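Local coordinates for protein tudor (Drosophila melanogaster, PDB 4Q5W) that is required for primordial germ cell formation and may act in the piRNA pathway, here as extended Tudor 9, which probably recognises symmetrically dimethylated arginine of Aubergine, at residues E143-N146 and P152-R155; I7-E12 and Y18-E23. All blocks are in the same frame, centred on the assembly; numbering follows the deposited sequence. Where two conformers were deposited one is given.

Interaction 1: residues E143-N146 and P152-R155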
loop_
_atom_site.group_PDB
_atom_site.type_symbol
_atom_site.label_atom_id
_atom_site.label_comp_id
_atom_site.label_asym_id
_atom_site.label_seq_id
_atom_site.Cartn_x
_atom_site.Cartn_y
_atom_site.Cartn_z
ATOM N N GLU A 143 -12.107 -2.510 11.789
ATOM C CA GLU A 143 -13.427 -2.024 12.165
ATOM C C GLU A 143 -13.613 -0.606 11.629
ATOM O O GLU A 143 -12.713 0.223 11.766
ATOM C CB GLU A 143 -13.571 -2.030 13.688
ATOM C CG GLU A 143 -14.760 -1.245 14.211
ATOM C CD GLU A 143 -14.898 -1.344 15.717
ATOM O OE1 GLU A 143 -14.406 -2.341 16.288
ATOM O OE2 GLU A 143 -15.494 -0.425 16.328
ATOM N N PHE A 144 -14.773 -0.322 11.042
ATOM C CA PHE A 144 -15.019 1.010 10.486
ATOM C C PHE A 144 -15.570 2.029 11.477
ATOM O O PHE A 144 -16.613 1.825 12.087
ATOM C CB PHE A 144 -15.898 0.930 9.234
ATOM C CG PHE A 144 -15.177 0.375 8.044
ATOM C CD1 PHE A 144 -14.499 1.212 7.185
ATOM C CD2 PHE A 144 -15.145 -0.987 7.809
ATOM C CE1 PHE A 144 -13.811 0.707 6.102
ATOM C CE2 PHE A 144 -14.457 -1.496 6.730
ATOM C CZ PHE A 144 -13.791 -0.651 5.879
ATOM N N VAL A 145 -14.853 3.140 11.623
ATOM C CA VAL A 145 -15.297 4.237 12.472
ATOM C C VAL A 145 -16.189 5.174 11.678
ATOM O O VAL A 145 -17.253 5.581 12.147
ATOM C CB VAL A 145 -14.114 5.056 13.009
ATOM C CG1 VAL A 145 -14.609 6.145 13.961
ATOM C CG2 VAL A 145 -13.093 4.150 13.694
ATOM N N ASN A 146 -15.750 5.521 10.474
ATOM C CA ASN A 146 -16.502 6.428 9.614
ATOM C C ASN A 146 -16.378 6.008 8.159
ATOM O O ASN A 146 -15.386 6.319 7.502
ATOM C CB ASN A 146 -15.995 7.864 9.780
ATOM C CG ASN A 146 -16.825 8.885 9.000
ATOM O OD1 ASN A 146 -17.665 8.535 8.167
ATOM N ND2 ASN A 146 -16.576 10.160 9.266
ATOM N N PRO A 152 -12.026 6.347 4.337
ATOM C CA PRO A 152 -12.820 5.930 5.490
ATOM C C PRO A 152 -11.914 5.751 6.697
ATOM O O PRO A 152 -10.783 5.303 6.537
ATOM C CB PRO A 152 -13.382 4.571 5.055
ATOM C CG PRO A 152 -13.286 4.561 3.587
ATOM C CD PRO A 152 -12.105 5.378 3.229
ATOM N N VAL A 153 -12.398 6.120 7.877
ATOM C CA VAL A 153 -11.616 5.986 9.095
ATOM C C VAL A 153 -11.868 4.633 9.752
ATOM O O VAL A 153 -13.019 4.214 9.883
ATOM C CB VAL A 153 -11.936 7.113 10.082
ATOM C CG1 VAL A 153 -11.093 6.975 11.333
ATOM C CG2 VAL A 153 -11.701 8.469 9.417
ATOM N N VAL A 154 -10.793 3.958 10.161
ATOM C CA VAL A 154 -10.891 2.600 10.689
ATOM C C VAL A 154 -10.066 2.415 11.951
ATOM O O VAL A 154 -9.164 3.212 12.241
ATOM C CB VAL A 154 -10.352 1.578 9.679
ATOM C CG1 VAL A 154 -11.195 1.575 8.402
ATOM C CG2 VAL A 154 -8.899 1.869 9.381
ATOM N N ARG A 155 -10.393 1.362 12.698
ATOM C CA ARG A 155 -9.572 0.894 13.807
ATOM C C ARG A 155 -8.910 -0.404 13.398
ATOM O O ARG A 155 -9.584 -1.311 12.915
ATOM C CB ARG A 155 -10.415 0.624 15.044
ATOM C CG ARG A 155 -10.885 1.856 15.767
ATOM C CD ARG A 155 -11.513 1.461 17.085
ATOM N NE ARG A 155 -12.451 2.480 17.524
ATOM C CZ ARG A 155 -13.728 2.498 17.162
ATOM N NH1 ARG A 155 -14.204 1.548 16.372
ATOM N NH2 ARG A 155 -14.529 3.462 17.594
#
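Glu143 and Arg155 leave the same face of the hairpin formed by strands 139-144 and 153-158: Glu143 swings CG trans to its own N (chi1 166°), Arg155 turns CG away from its carbonyl carbon (chi1 -75°), and both chains then run extended, side by side. The carboxylate meets the edge of the guanidinium, the two planes 67° apart. Their salt bridge, OE2 of Glu143 to NH1 of Arg155, is modelled at 2.4 Å, too short to be trusted in detail, and Glu143 has a second conformer. Val145 crosses the arginine at about a right angle, its CG2 3.8 Å above the guanidinium plane of Arg155. In the backbone of the same pair, Glu143 N reaches Arg155 O (3.0 Å) and Arg155 N returns to Glu143 O (2.7 Å). The register then slips in a classic beta bulge: Val153 O takes two N-H groups from one side of its carbonyl plane, Val145 N at 2.7 Å and Asn146 N at 3.1 Å. Asn146 OD1 is hydrogen-bonded to Ser148 OG in the hairpin loop. On the other face, Phe144 CD1 lies 3.5 Å from Val154 CG1, and Pro152 CB sits at the ring edge, 4.0 Å from Phe144 CE1. The contact is thus two-faced: a partly solvent-exposed ion pair, probably weakened by water, backs an apolar face, while the doubly bonded Val153 O fixes the bulge.

Interaction 2: residues I7-E12 and Y18-E23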
loop_
_atom_site.group_PDB
_atom_site.type_symbol
_atom_site.label_atom_id
_atom_site.label_comp_id
_atom_site.label_asym_id
_atom_site.label_seq_id
_atom_site.Cartn_x
_atom_site.Cartn_y
_atom_site.Cartn_z
ATOM N N ILE A 7 -4.890 -7.231 4.680
ATOM C CA ILE A 7 -3.433 -7.145 4.744
ATOM C C ILE A 7 -2.977 -5.757 4.318
ATOM O O ILE A 7 -3.353 -5.275 3.244
ATOM C CB ILE A 7 -2.763 -8.160 3.819
ATOM C CG1 ILE A 7 -3.071 -9.586 4.271
ATOM C CG2 ILE A 7 -1.251 -7.927 3.776
ATOM C CD1 ILE A 7 -2.580 -10.634 3.296
ATOM N N ILE A 8 -2.176 -5.103 5.155
ATOM C CA ILE A 8 -1.641 -3.794 4.797
ATOM C C ILE A 8 -0.485 -3.960 3.823
ATOM O O ILE A 8 0.492 -4.657 4.110
ATOM C CB ILE A 8 -1.232 -2.994 6.050
ATOM C CG1 ILE A 8 -2.495 -2.683 6.859
ATOM C CG2 ILE A 8 -0.505 -1.700 5.670
ATOM C CD1 ILE A 8 -2.242 -2.014 8.199
ATOM N N THR A 9 -0.631 -3.339 2.654
ATOM C CA THR A 9 0.345 -3.463 1.575
ATOM C C THR A 9 1.205 -2.212 1.374
ATOM O O THR A 9 2.285 -2.294 0.782
ATOM C CB THR A 9 -0.331 -3.864 0.241
ATOM O OG1 THR A 9 -1.449 -3.010 -0.015
ATOM C CG2 THR A 9 -0.806 -5.302 0.301
ATOM N N HIS A 10 0.743 -1.064 1.866
ATOM C CA HIS A 10 1.550 0.163 1.787
ATOM C C HIS A 10 1.070 1.220 2.755
ATOM O O HIS A 10 -0.123 1.477 2.870
ATOM C CB HIS A 10 1.529 0.775 0.378
ATOM C CG HIS A 10 2.300 2.057 0.272
ATOM N ND1 HIS A 10 3.672 2.111 0.414
ATOM C CD2 HIS A 10 1.895 3.331 0.056
ATOM C CE1 HIS A 10 4.079 3.362 0.284
ATOM N NE2 HIS A 10 3.019 4.124 0.070
ATOM N N VAL A 11 2.011 1.860 3.432
ATOM C CA VAL A 11 1.666 2.969 4.308
ATOM C C VAL A 11 2.245 4.267 3.776
ATOM O O VAL A 11 3.460 4.413 3.697
ATOM C CB VAL A 11 2.196 2.737 5.725
ATOM C CG1 VAL A 11 1.948 3.986 6.591
ATOM C CG2 VAL A 11 1.529 1.524 6.318
ATOM N N GLU A 12 1.384 5.207 3.395
ATOM C CA GLU A 12 1.856 6.528 2.988
ATOM C C GLU A 12 2.028 7.398 4.229
ATOM O O GLU A 12 3.038 8.083 4.400
ATOM C CB GLU A 12 0.864 7.176 2.024
ATOM C CG GLU A 12 1.369 8.477 1.413
ATOM C CD GLU A 12 2.533 8.258 0.459
ATOM O OE1 GLU A 12 2.623 7.170 -0.151
ATOM O OE2 GLU A 12 3.366 9.173 0.327
ATOM N N TYR A 18 -2.946 1.642 2.467
ATOM C CA TYR A 18 -3.472 0.709 1.467
ATOM C C TYR A 18 -3.656 -0.682 2.061
ATOM O O TYR A 18 -2.714 -1.238 2.620
ATOM C CB TYR A 18 -2.504 0.614 0.282
ATOM C CG TYR A 18 -2.488 1.842 -0.601
ATOM C CD1 TYR A 18 -1.747 2.964 -0.250
ATOM C CD2 TYR A 18 -3.194 1.865 -1.792
ATOM C CE1 TYR A 18 -1.724 4.086 -1.061
ATOM C CE2 TYR A 18 -3.178 2.985 -2.614
ATOM C CZ TYR A 18 -2.440 4.090 -2.241
ATOM O OH TYR A 18 -2.425 5.203 -3.056
ATOM N N LEU A 19 -4.864 -1.244 1.942
ATOM C CA LEU A 19 -5.156 -2.575 2.469
ATOM C C LEU A 19 -5.851 -3.431 1.436
ATOM O O LEU A 19 -6.712 -2.949 0.708
ATOM C CB LEU A 19 -6.123 -2.513 3.667
ATOM C CG LEU A 19 -5.661 -1.974 5.009
ATOM C CD1 LEU A 19 -5.588 -0.497 4.904
ATOM C CD2 LEU A 19 -6.610 -2.372 6.115
ATOM N N GLN A 20 -5.525 -4.717 1.423
ATOM C CA GLN A 20 -6.260 -5.664 0.601
ATOM C C GLN A 20 -7.183 -6.473 1.494
ATOM O O GLN A 20 -6.723 -7.233 2.333
ATOM C CB GLN A 20 -5.293 -6.588 -0.129
ATOM C CG GLN A 20 -4.369 -5.838 -1.080
ATOM C CD GLN A 20 -3.371 -6.759 -1.738
ATOM O OE1 GLN A 20 -3.221 -7.916 -1.339
ATOM N NE2 GLN A 20 -2.701 -6.263 -2.772
ATOM N N PHE A 21 -8.491 -6.296 1.324
ATOM C CA PHE A 21 -9.457 -7.017 2.150
ATOM C C PHE A 21 -9.556 -8.468 1.704
ATOM O O PHE A 21 -9.400 -8.766 0.518
ATOM C CB PHE A 21 -10.808 -6.314 2.131
ATOM C CG PHE A 21 -10.822 -5.069 2.961
ATOM C CD1 PHE A 21 -10.488 -3.851 2.407
ATOM C CD2 PHE A 21 -11.132 -5.128 4.311
ATOM C CE1 PHE A 21 -10.472 -2.699 3.178
ATOM C CE2 PHE A 21 -11.125 -3.976 5.091
ATOM C CZ PHE A 21 -10.796 -2.765 4.520
ATOM N N SER A 22 -9.794 -9.364 2.661
ATOM C CA SER A 22 -9.660 -10.806 2.408
ATOM C C SER A 22 -10.555 -11.335 1.296
ATOM O O SER A 22 -10.208 -12.322 0.647
ATOM C CB SER A 22 -9.848 -11.629 3.699
ATOM O OG SER A 22 -11.194 -11.622 4.153
ATOM N N GLU A 23 -11.693 -10.676 1.069
ATOM C CA GLU A 23 -12.610 -11.065 -0.009
ATOM C C GLU A 23 -11.908 -11.112 -1.369
ATOM O O GLU A 23 -12.339 -11.839 -2.266
ATOM C CB GLU A 23 -13.802 -10.102 -0.097
ATOM C CG GLU A 23 -13.402 -8.713 -0.593
ATOM C CD GLU A 23 -14.575 -7.793 -0.927
ATOM O OE1 GLU A 23 -15.746 -8.174 -0.690
ATOM O OE2 GLU A 23 -14.305 -6.672 -1.429
HETATM O O HOH W 1 -0.129 7.148 -1.584
#
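The antiparallel hairpin of strands 5-11 and 16-21 opens a five-stranded sheet whose order, 1-2-3-5-4 with first and last strands paired, is consistent with the OB-fold of the SN-like part of an extended Tudor domain. Ile7 and Gln20 form a hydrogen-bonded pair with reciprocal N-H to O bonds; Ile8 and Leu19 are a non-hydrogen-bonded pair. A classic beta bulge then sets both Thr9 and His10 against Tyr18: Thr9 N donates to Tyr18 O (3.0 Å), and Tyr18 N to His10 O. The bulge carries Thr9 toward the partner strand; with chi1 at 50°, its OG1 lies between the backbone N and carbonyl carbon, and CG2 is directed at the amide of Gln20, 3.6 Å from Gln20 CD. Thr9 OG1 and Gln20 NE2 bond to the carbonyls of Tyr84 and Asp83, tying this face to the loop between strands 77-81 and 87-90. His10 and Tyr18 run alongside each other, with CD1 of Tyr18 near the imidazole plane, 3.7 Å from His10 CD2; the rings are inclined at 52°. His10 NE2 gives a nearly straight hydrogen bond to Glu12 OE1 (3.1 Å), in the imidazole plane but tilted 30° from the carboxylate plane, on its anti side, steadying the imidazole. A water donates to the same Glu12 OE1 (3.1 Å) and has a weak bond with Tyr18 OH (3.3 Å), loosely linking Glu12, at the corner after strand 5-11, to the ring of Tyr18. On the other face, Ile8 CG1 packs on Leu19 CG at 3.7 Å. Here Ile8 also touches Leu133 of helix 122-134 and Val140 of strand 139-144, and Leu19 touches Val142. The backbone of Ile8 bonds to Gly138 and that of Leu19 to Glu108 of strand 108-112.

In the fold
Both interactions lie in antiparallel hairpins with a classic bulge in the same five-stranded sheet, where strands 139-144 and 5-11 are neighbours. Their centres lie 14 Å apart, and they meet where Phe144 CZ packs on Phe21 CZ at 3.9 Å. Interaction 2 lies deeper, about 6 Å from the chain centre, partly buried between helix 122-134 and the loop carrying Asp83 and Tyr84; its polar groups engage backbone carbonyls, a carboxylate and a water. Interaction 1, about 17 Å out, is a surface contact whose conspicuous polar feature is an ion pair. HEPES, probably from the crystallisation liquor, is found beside Phe144, and a sulfonate oxygen of HEPES accepts a hydrogen bond from Glu23 N.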